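Local coordinates for protein iron transport multicopper oxidase FET3 (Saccharomyces cerevisiae, PDB 1ZPU) that oxidises ferrous to ferric iron with four bound copper ions, reducing dioxygen to water, for high-affinity iron uptake through the permease FTR1, at residues T69-G74 with E494-V499; L78-I83 with S87-N92; E209-E214 with T220-T225. One frame throughout, in Å; residues are numbered along the deposited sequence.

The three contacts illustrate how a multicopper oxidase is stitched together at very different sequence ranges. Contacts 1 and 2 adjoin, centres about 5 Å apart. Both draw on the loop between strands 60-62 and 88-94 in the first plastocyanin-like domain; contact 1 ties it to helix 494-502, and contact 2, nested within that span, folds it onto strand 88-94. Asn495 links the pair by probable hydrogen bonds to the backbone of Leu90 and Thr88. Contact 3, also nested inside contact 1, follows contact 2, its centre about 38 Å from either. The late helix is thus held to the first domain near copper ligands, while contact 3 is a separate hairpin of the second domain.

Contact 1 (T69-G74 with E494-V499)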
loop_
_atom_site.group_PDB
_atom_site.type_symbol
_atom_site.label_atom_id
_atom_site.label_comp_id
_atom_site.label_asym_id
_atom_site.label_seq_id
_atom_site.Cartn_x
_atom_site.Cartn_y
_atom_site.Cartn_z
ATOM N N THR A 69 12.158 5.021 14.522
ATOM C CA THR A 69 11.731 3.698 14.966
ATOM C C THR A 69 11.468 2.755 13.787
ATOM O O THR A 69 10.417 2.116 13.721
ATOM C CB THR A 69 10.447 3.779 15.825
ATOM O OG1 THR A 69 9.437 4.518 15.121
ATOM C CG2 THR A 69 10.714 4.434 17.171
ATOM N N ALA A 70 12.430 2.666 12.861
ATOM C CA ALA A 70 12.348 1.782 11.672
ATOM C C ALA A 70 11.968 0.337 11.999
ATOM O O ALA A 70 11.262 -0.318 11.247
ATOM C CB ALA A 70 13.661 1.805 10.898
ATOM N N SER A 71 12.452 -0.151 13.126
ATOM C CA SER A 71 12.128 -1.473 13.636
ATOM C C SER A 71 10.619 -1.768 13.662
ATOM O O SER A 71 10.200 -2.921 13.714
ATOM C CB SER A 71 12.720 -1.592 15.048
ATOM O OG SER A 71 12.009 -2.525 15.828
ATOM N N MET A 72 9.805 -0.721 13.635
ATOM C CA MET A 72 8.370 -0.879 13.854
ATOM C C MET A 72 7.558 -0.835 12.562
ATOM O O MET A 72 6.328 -0.892 12.604
ATOM C CB MET A 72 7.834 0.181 14.829
ATOM C CG MET A 72 8.509 0.226 16.192
ATOM S SD MET A 72 8.293 -1.295 17.125
ATOM C CE MET A 72 9.431 -1.027 18.493
ATOM N N ASP A 73 8.241 -0.751 11.421
ATOM C CA ASP A 73 7.574 -0.609 10.127
ATOM C C ASP A 73 6.815 -1.858 9.699
ATOM O O ASP A 73 5.875 -1.775 8.909
ATOM C CB ASP A 73 8.571 -0.231 9.039
ATOM C CG ASP A 73 7.893 0.342 7.810
ATOM O OD1 ASP A 73 6.948 1.142 7.979
ATOM O OD2 ASP A 73 8.311 -0.004 6.686
ATOM N N GLY A 74 7.239 -3.010 10.206
ATOM C CA GLY A 74 6.516 -4.267 10.006
ATOM C C GLY A 74 6.692 -4.967 8.673
ATOM O O GLY A 74 5.781 -5.624 8.199
ATOM N N GLU A 494 14.264 -6.074 23.309
ATOM C CA GLU A 494 14.351 -7.478 23.715
ATOM C C GLU A 494 13.247 -8.283 23.017
ATOM O O GLU A 494 13.511 -9.351 22.464
ATOM C CB GLU A 494 14.263 -7.657 25.246
ATOM C CG GLU A 494 14.870 -6.532 26.105
ATOM C CD GLU A 494 16.346 -6.732 26.430
ATOM O OE1 GLU A 494 17.074 -7.330 25.605
ATOM O OE2 GLU A 494 16.783 -6.280 27.517
ATOM N N ASN A 495 12.026 -7.755 23.025
ATOM C CA ASN A 495 10.908 -8.422 22.373
ATOM C C ASN A 495 11.178 -8.826 20.921
ATOM O O ASN A 495 10.909 -9.973 20.546
ATOM C CB ASN A 495 9.634 -7.588 22.453
ATOM C CG ASN A 495 8.482 -8.247 21.730
ATOM O OD1 ASN A 495 7.862 -7.652 20.839
ATOM N ND2 ASN A 495 8.215 -9.503 22.077
ATOM N N HIS A 496 11.701 -7.888 20.121
ATOM C CA HIS A 496 12.012 -8.136 18.703
ATOM C C HIS A 496 13.060 -9.241 18.513
ATOM O O HIS A 496 12.885 -10.128 17.670
ATOM C CB HIS A 496 12.483 -6.858 18.000
ATOM C CG HIS A 496 11.405 -5.849 17.765
ATOM N ND1 HIS A 496 10.163 -6.180 17.270
ATOM C CD2 HIS A 496 11.394 -4.506 17.931
ATOM C CE1 HIS A 496 9.426 -5.090 17.158
ATOM N NE2 HIS A 496 10.150 -4.060 17.547
ATOM N N LEU A 497 14.145 -9.177 19.286
ATOM C CA LEU A 497 15.163 -10.219 19.283
ATOM C C LEU A 497 14.534 -11.564 19.665
ATOM O O LEU A 497 14.849 -12.600 19.077
ATOM C CB LEU A 497 16.313 -9.845 20.240
ATOM C CG LEU A 497 17.556 -9.029 19.812
ATOM C CD1 LEU A 497 17.420 -8.276 18.484
ATOM C CD2 LEU A 497 17.986 -8.075 20.932
ATOM N N GLU A 498 13.630 -11.526 20.640
ATOM C CA GLU A 498 12.882 -12.698 21.080
ATOM C C GLU A 498 12.063 -13.320 19.932
ATOM O O GLU A 498 12.032 -14.548 19.800
ATOM C CB GLU A 498 12.001 -12.308 22.273
ATOM C CG GLU A 498 10.847 -13.248 22.601
ATOM C CD GLU A 498 11.254 -14.412 23.482
ATOM O OE1 GLU A 498 12.353 -14.379 24.099
ATOM O OE2 GLU A 498 10.446 -15.364 23.560
ATOM N N VAL A 499 11.418 -12.469 19.122
ATOM C CA VAL A 499 10.685 -12.890 17.918
ATOM C C VAL A 499 11.603 -13.642 16.962
ATOM O O VAL A 499 11.244 -14.709 16.462
ATOM C CB VAL A 499 10.072 -11.674 17.136
ATOM C CG1 VAL A 499 9.378 -12.125 15.852
ATOM C CG2 VAL A 499 9.096 -10.906 17.984
#
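His496 reaches out from helix 494-502 and puts the outer end of its imidazole against Met72 and Ser71, so one ring carries the whole meeting of two chain pieces some 420 residues apart. Its CG stands beside the backbone N and anti to the carbonyl carbon (chi1 -72°), which directs NE2 at the short 3-10 turn that holds Ser71 and Met72. The thioether of Met72 meets the ring at its edge and in its plane: SD of Met72 lies 4.5 Å from the centroid of the His496 ring, a Met-aromatic contact made at the rim and not over a face. NE2 of His496 also gives a weak hydrogen bond to SD of Met72, at 3.4 Å and 155°. The methionine chain bends at chi2 (-63°), and its methyl CE is likewise near the ring plane, 3.3 Å from NE2 of His496; the two side chains cross at about a right angle. Ser71 comes from a different quarter. Its OG approaches the ring obliquely, 3.0 Å from His496 CD2, and the angle to NE2 is too poor for a hydrogen bond. An alanine here would remove the imidazole, and Met72 SD would probably lose its N-H partner while a gap opened between turn and helix. The example shows how a single buried side chain can join a late helix to an early loop. The same loop probably helps to position copper ligands: Asp73 hydrogen-bonds through its carboxylate to His397 and through its backbone carbonyl to His60. His496 also packs on Met89 of strand 88-94, while Met72 touches Asn92, so the edge strand of the first domain's sheet borders both helix and turn.

Contact 2 (L78-I83 with S87-N92); sequences LTQCPI and STMLYN. With NAG (2-acetamido-2-deoxy-beta-D-glucopyranose), chain K.
The ring of Tyr91 and the amide of Gln80 meet where the loop 78-83 folds back over strand 88-94, the edge strand of a sheet in the first plastocyanin-like domain, of cupredoxin fold. Gln80 OE1 lies at the ring's edge, near its plane; one face carries Met89 CG from the same strand, 3.6 Å above the plane and displaced toward the rim. Amide and ring planes are 31° apart. Tyr91 OH donates to Gln80 OE1 over 2.8 Å, in the carbonyl plane and on a lone pair (C=O...donor angle 111°). The hydroxyl is also hydrogen-bonded to Met59 N, so two bonds hold this buried oxygen. Gln80 has its CG between the backbone N and the carbonyl carbon (chi1 66°), from where an extended chain carries the amide to the tyrosine. Its NE2 turns back to Cys81 O at 3.3 Å, tilted from the amide plane, which helps fix its rotation.

Ile83 supplies the apolar part: its CG1 and CD1 both lie 3.9 Å from Met89 CB, the side chains crossing at an angle. Ile83 CG2 sits 4.0 Å from Ser87 CB, and CD1 nears the Tyr91 ring obliquely. The CB of Cys81 is turned away from the strand, and its SG forms a disulfide with Cys500 of helix 494-502. Further along, Asn92 ND2 is bonded covalently to C1 of an N-acetylglucosamine, at 1.4 Å.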
loop_
_atom_site.group_PDB
_atom_site.type_symbol
_atom_site.label_atom_id
_atom_site.label_comp_id
_atom_site.label_asym_id
_atom_site.label_seq_id
_atom_site.Cartn_x
_atom_site.Cartn_y
_atom_site.Cartn_z
ATOM N N LEU A 78 13.123 -6.784 6.022
ATOM C CA LEU A 78 13.558 -5.398 5.880
ATOM C C LEU A 78 13.758 -4.848 7.280
ATOM O O LEU A 78 14.834 -4.337 7.635
ATOM C CB LEU A 78 12.470 -4.562 5.210
ATOM C CG LEU A 78 12.209 -4.477 3.704
ATOM C CD1 LEU A 78 12.721 -3.162 3.149
ATOM C CD2 LEU A 78 12.728 -5.669 2.929
ATOM N N THR A 79 12.716 -5.015 8.083
ATOM C CA THR A 79 12.513 -4.247 9.290
ATOM C C THR A 79 12.484 -5.136 10.526
ATOM O O THR A 79 12.752 -4.691 11.644
ATOM C CB THR A 79 11.198 -3.464 9.108
ATOM O OG1 THR A 79 11.510 -2.147 8.638
ATOM C CG2 THR A 79 10.356 -3.401 10.387
ATOM N N GLN A 80 12.163 -6.404 10.300
ATOM C CA GLN A 80 11.970 -7.385 11.356
ATOM C C GLN A 80 12.080 -8.751 10.713
ATOM O O GLN A 80 12.041 -8.860 9.494
ATOM C CB GLN A 80 10.563 -7.262 11.921
ATOM C CG GLN A 80 9.494 -7.628 10.898
ATOM C CD GLN A 80 8.097 -7.526 11.432
ATOM O OE1 GLN A 80 7.603 -6.437 11.740
ATOM N NE2 GLN A 80 7.436 -8.666 11.531
ATOM N N CYS A 81 12.210 -9.794 11.523
ATOM C CA CYS A 81 12.027 -11.142 11.010
ATOM C C CYS A 81 10.547 -11.502 11.224
ATOM O O CYS A 81 9.869 -10.824 11.999
ATOM C CB CYS A 81 13.000 -12.113 11.672
ATOM S SG CYS A 81 12.888 -12.106 13.440
ATOM N N PRO A 82 10.027 -12.530 10.512
ATOM C CA PRO A 82 8.596 -12.856 10.567
ATOM C C PRO A 82 8.153 -13.359 11.932
ATOM O O PRO A 82 8.954 -13.983 12.644
ATOM C CB PRO A 82 8.463 -14.001 9.555
ATOM C CG PRO A 82 9.663 -13.921 8.699
ATOM C CD PRO A 82 10.742 -13.453 9.610
ATOM N N ILE A 83 6.893 -13.100 12.287
ATOM C CA ILE A 83 6.345 -13.592 13.545
ATOM C C ILE A 83 5.907 -15.042 13.405
ATOM O O ILE A 83 4.955 -15.347 12.692
ATOM C CB ILE A 83 5.163 -12.755 14.070
ATOM C CG1 ILE A 83 5.526 -11.281 14.147
ATOM C CG2 ILE A 83 4.722 -13.241 15.449
ATOM C CD1 ILE A 83 4.323 -10.374 14.041
ATOM N N SER A 87 4.364 -16.848 18.768
ATOM C CA SER A 87 5.139 -15.678 19.175
ATOM C C SER A 87 4.326 -14.381 19.209
ATOM O O SER A 87 3.277 -14.264 18.574
ATOM C CB SER A 87 6.388 -15.529 18.305
ATOM O OG SER A 87 7.311 -16.586 18.561
ATOM N N THR A 88 4.821 -13.418 19.981
ATOM C CA THR A 88 4.162 -12.136 20.178
ATOM C C THR A 88 5.147 -11.014 19.893
ATOM O O THR A 88 6.152 -10.884 20.583
ATOM C CB THR A 88 3.682 -11.963 21.648
ATOM O OG1 THR A 88 2.787 -13.022 22.008
ATOM C CG2 THR A 88 2.985 -10.611 21.846
ATOM N N MET A 89 4.856 -10.195 18.892
ATOM C CA MET A 89 5.666 -9.012 18.653
ATOM C C MET A 89 4.968 -7.754 19.176
ATOM O O MET A 89 3.756 -7.591 19.019
ATOM C CB MET A 89 6.063 -8.905 17.176
ATOM C CG MET A 89 6.532 -7.519 16.729
ATOM S SD MET A 89 7.800 -7.452 15.439
ATOM C CE MET A 89 7.435 -8.882 14.454
ATOM N N LEU A 90 5.738 -6.893 19.835
ATOM C CA LEU A 90 5.229 -5.624 20.305
ATOM C C LEU A 90 5.610 -4.525 19.333
ATOM O O LEU A 90 6.789 -4.273 19.098
ATOM C CB LEU A 90 5.736 -5.315 21.713
ATOM C CG LEU A 90 5.443 -3.918 22.272
ATOM C CD1 LEU A 90 3.938 -3.616 22.378
ATOM C CD2 LEU A 90 6.120 -3.755 23.605
ATOM N N TYR A 91 4.595 -3.895 18.755
ATOM C CA TYR A 91 4.776 -2.725 17.909
ATOM C C TYR A 91 4.563 -1.491 18.782
ATOM O O TYR A 91 3.460 -1.249 19.259
ATOM C CB TYR A 91 3.800 -2.766 16.718
ATOM C CG TYR A 91 4.136 -3.835 15.690
ATOM C CD1 TYR A 91 3.504 -5.077 15.708
ATOM C CD2 TYR A 91 5.099 -3.606 14.708
ATOM C CE1 TYR A 91 3.822 -6.073 14.766
ATOM C CE2 TYR A 91 5.422 -4.588 13.758
ATOM C CZ TYR A 91 4.783 -5.821 13.793
ATOM O OH TYR A 91 5.109 -6.786 12.853
ATOM N N ASN A 92 5.628 -0.729 18.998
ATOM C CA ASN A 92 5.631 0.355 19.962
ATOM C C ASN A 92 6.197 1.587 19.296
ATOM O O ASN A 92 7.397 1.674 19.067
ATOM C CB ASN A 92 6.490 -0.057 21.153
ATOM C CG ASN A 92 6.378 0.884 22.337
ATOM O OD1 ASN A 92 5.905 2.023 22.217
ATOM N ND2 ASN A 92 6.808 0.390 23.504
HETATM C C1 NAG K . 7.374 1.339 24.429
HETATM C C2 NAG K . 8.117 0.648 25.577
HETATM C C3 NAG K . 8.451 1.680 26.644
HETATM C C4 NAG K . 9.273 2.797 26.016
HETATM C C5 NAG K . 8.733 3.279 24.664
HETATM C C6 NAG K . 9.804 4.078 23.920
HETATM C C7 NAG K . 6.423 -0.736 26.842
HETATM C C8 NAG K . 6.390 -0.203 28.256
HETATM N N2 NAG K . 7.526 -0.579 26.116
HETATM O O3 NAG K . 9.226 1.077 27.664
HETATM O O4 NAG K . 9.343 3.869 26.930
HETATM O O5 NAG K . 8.312 2.209 23.827
HETATM O O6 NAG K . 11.078 3.501 24.131
HETATM O O7 NAG K . 5.457 -1.340 26.391
#

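Contact 3 (E209-E214 with T220-T225). With NAG (2-acetamido-2-deoxy-beta-D-glucopyranose), chain I.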
loop_
_atom_site.group_PDB
_atom_site.type_symbol
_atom_site.label_atom_id
_atom_site.label_comp_id
_atom_site.label_asym_id
_atom_site.label_seq_id
_atom_site.Cartn_x
_atom_site.Cartn_y
_atom_site.Cartn_z
ATOM N N GLU A 209 -21.774 15.629 -5.623
ATOM C CA GLU A 209 -20.380 15.964 -5.874
ATOM C C GLU A 209 -19.520 15.628 -4.666
ATOM O O GLU A 209 -20.019 15.543 -3.540
ATOM C CB GLU A 209 -20.245 17.447 -6.219
ATOM C CG GLU A 209 -20.400 17.719 -7.703
ATOM C CD GLU A 209 -20.563 19.188 -8.040
ATOM O OE1 GLU A 209 -20.432 20.042 -7.129
ATOM O OE2 GLU A 209 -20.824 19.481 -9.227
ATOM N N MET A 210 -18.226 15.442 -4.914
ATOM C CA MET A 210 -17.257 15.149 -3.857
ATOM C C MET A 210 -16.132 16.162 -3.859
ATOM O O MET A 210 -15.540 16.442 -4.907
ATOM C CB MET A 210 -16.681 13.758 -4.031
ATOM C CG MET A 210 -17.703 12.685 -3.901
ATOM S SD MET A 210 -17.007 11.059 -4.102
ATOM C CE MET A 210 -16.360 11.104 -5.769
ATOM N N THR A 211 -15.849 16.720 -2.685
ATOM C CA THR A 211 -14.783 17.710 -2.550
ATOM C C THR A 211 -13.575 17.081 -1.890
ATOM O O THR A 211 -13.582 16.801 -0.691
ATOM C CB THR A 211 -15.224 18.915 -1.736
ATOM O OG1 THR A 211 -16.509 19.349 -2.203
ATOM C CG2 THR A 211 -14.210 20.042 -1.889
ATOM N N VAL A 212 -12.535 16.851 -2.679
ATOM C CA VAL A 212 -11.350 16.167 -2.177
ATOM C C VAL A 212 -10.586 17.121 -1.276
ATOM O O VAL A 212 -10.264 18.237 -1.679
ATOM C CB VAL A 212 -10.480 15.568 -3.325
ATOM C CG1 VAL A 212 -9.219 14.960 -2.795
ATOM C CG2 VAL A 212 -11.260 14.508 -4.053
ATOM N N VAL A 213 -10.341 16.687 -0.041
ATOM C CA VAL A 213 -9.635 17.513 0.946
ATOM C C VAL A 213 -8.372 16.872 1.520
ATOM O O VAL A 213 -7.633 17.525 2.247
ATOM C CB VAL A 213 -10.542 17.982 2.102
ATOM C CG1 VAL A 213 -11.659 18.830 1.569
ATOM C CG2 VAL A 213 -11.070 16.812 2.898
ATOM N N GLU A 214 -8.121 15.611 1.180
ATOM C CA GLU A 214 -6.912 14.933 1.619
ATOM C C GLU A 214 -6.630 13.722 0.732
ATOM O O GLU A 214 -7.551 12.985 0.350
ATOM C CB GLU A 214 -7.052 14.497 3.084
ATOM C CG GLU A 214 -5.786 13.893 3.695
ATOM C CD GLU A 214 -6.061 12.648 4.561
ATOM O OE1 GLU A 214 -6.582 12.825 5.692
ATOM O OE2 GLU A 214 -5.747 11.505 4.116
ATOM N N THR A 220 -5.269 18.680 1.214
ATOM C CA THR A 220 -5.246 19.311 -0.088
ATOM C C THR A 220 -6.170 20.545 -0.146
ATOM O O THR A 220 -7.012 20.735 0.734
ATOM C CB THR A 220 -5.542 18.248 -1.208
ATOM O OG1 THR A 220 -5.261 18.809 -2.497
ATOM C CG2 THR A 220 -6.974 17.786 -1.190
ATOM N N GLU A 221 -5.978 21.394 -1.154
ATOM C CA GLU A 221 -6.955 22.441 -1.480
ATOM C C GLU A 221 -8.173 21.753 -2.067
ATOM O O GLU A 221 -8.040 20.770 -2.812
ATOM C CB GLU A 221 -6.418 23.419 -2.529
ATOM C CG GLU A 221 -5.094 24.112 -2.183
ATOM C CD GLU A 221 -5.242 25.328 -1.263
ATOM O OE1 GLU A 221 -6.367 25.609 -0.773
ATOM O OE2 GLU A 221 -4.211 26.002 -1.030
ATOM N N LYS A 222 -9.351 22.273 -1.742
ATOM C CA LYS A 222 -10.622 21.720 -2.220
ATOM C C LYS A 222 -10.610 21.477 -3.736
ATOM O O LYS A 222 -10.403 22.418 -4.504
ATOM C CB LYS A 222 -11.757 22.700 -1.891
ATOM C CG LYS A 222 -11.871 23.081 -0.433
ATOM C CD LYS A 222 -13.272 23.546 -0.138
ATOM C CE LYS A 222 -13.509 23.626 1.355
ATOM N NZ LYS A 222 -14.950 23.483 1.696
ATOM N N ASN A 223 -10.814 20.233 -4.166
ATOM C CA ASN A 223 -11.053 19.944 -5.589
ATOM C C ASN A 223 -12.334 19.136 -5.766
ATOM O O ASN A 223 -12.433 18.011 -5.274
ATOM C CB ASN A 223 -9.865 19.214 -6.246
ATOM C CG ASN A 223 -9.823 19.369 -7.798
ATOM O OD1 ASN A 223 -10.816 19.140 -8.505
ATOM N ND2 ASN A 223 -8.631 19.718 -8.316
ATOM N N VAL A 224 -13.302 19.713 -6.474
ATOM C CA VAL A 224 -14.602 19.088 -6.698
ATOM C C VAL A 224 -14.573 18.116 -7.888
ATOM O O VAL A 224 -14.061 18.443 -8.947
ATOM C CB VAL A 224 -15.697 20.169 -6.903
ATOM C CG1 VAL A 224 -17.037 19.532 -7.167
ATOM C CG2 VAL A 224 -15.788 21.067 -5.688
ATOM N N THR A 225 -15.116 16.918 -7.695
ATOM C CA THR A 225 -15.268 15.921 -8.770
ATOM C C THR A 225 -16.578 15.152 -8.659
ATOM O O THR A 225 -17.251 15.163 -7.622
ATOM C CB THR A 225 -14.200 14.779 -8.718
ATOM O OG1 THR A 225 -13.069 15.167 -7.923
ATOM C CG2 THR A 225 -13.764 14.349 -10.152
HETATM C C1 NAG I . -8.624 20.289 -9.649
HETATM C C2 NAG I . -7.396 21.178 -9.483
HETATM C C3 NAG I . -6.931 21.788 -10.822
HETATM C C4 NAG I . -7.135 20.952 -12.097
HETATM C C5 NAG I . -8.182 19.836 -11.932
HETATM C C6 NAG I . -7.886 18.636 -12.825
HETATM C C7 NAG I . -7.279 22.267 -7.222
HETATM C C8 NAG I . -6.600 21.076 -6.584
HETATM N N2 NAG I . -7.688 22.217 -8.503
HETATM O O3 NAG I . -5.556 22.093 -10.755
HETATM O O4 NAG I . -7.495 21.889 -13.111
HETATM O O5 NAG I . -8.229 19.337 -10.610
HETATM O O6 NAG I . -8.451 17.463 -12.275
HETATM O O7 NAG I . -7.450 23.283 -6.550
#
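Val212 and Thr220 mark the tightly packed end of this antiparallel beta hairpin: Val212 CG1 lies 3.9 Å from Thr220 CG2, and that methyl rests 3.4 Å from Val212 O. Thr220 N closes this end with a nearly straight bond of 2.8 Å to Val213 O, its donor well above the carbonyl plane. The ladder then runs through the hydrogen-bonded pairs Val212 with Asn223 and Met210 with Thr225, where Met210 N reaches Thr225 O at 2.9 Å.

The face of Thr211 and Val224, a non-hydrogen-bonded pair, is the solvent side, loose at the ends of Lys222 and Glu209. With OG1 beside the backbone N (chi1 -47°), the methyl CG2 of Thr211 is the branch that lies 3.6 Å from Lys222 CB, and Glu209 crosses Val224 at a slant, its OE1 3.4 Å from Val224 CG1. Asn223 starts on the packed face, but its end leads away, ND2 bonded to C1 of a glycan sugar at 1.5 Å.

Strand 218-225 is outermost in its sheet; strand 210-215 lies between it and strand 235-241, where Val213 and Glu214 both face Thr237 in a classic beta bulge. Met210 and Val212 pack on Val238 and on Leu228 of strand 228-230, in the domain's other sheet.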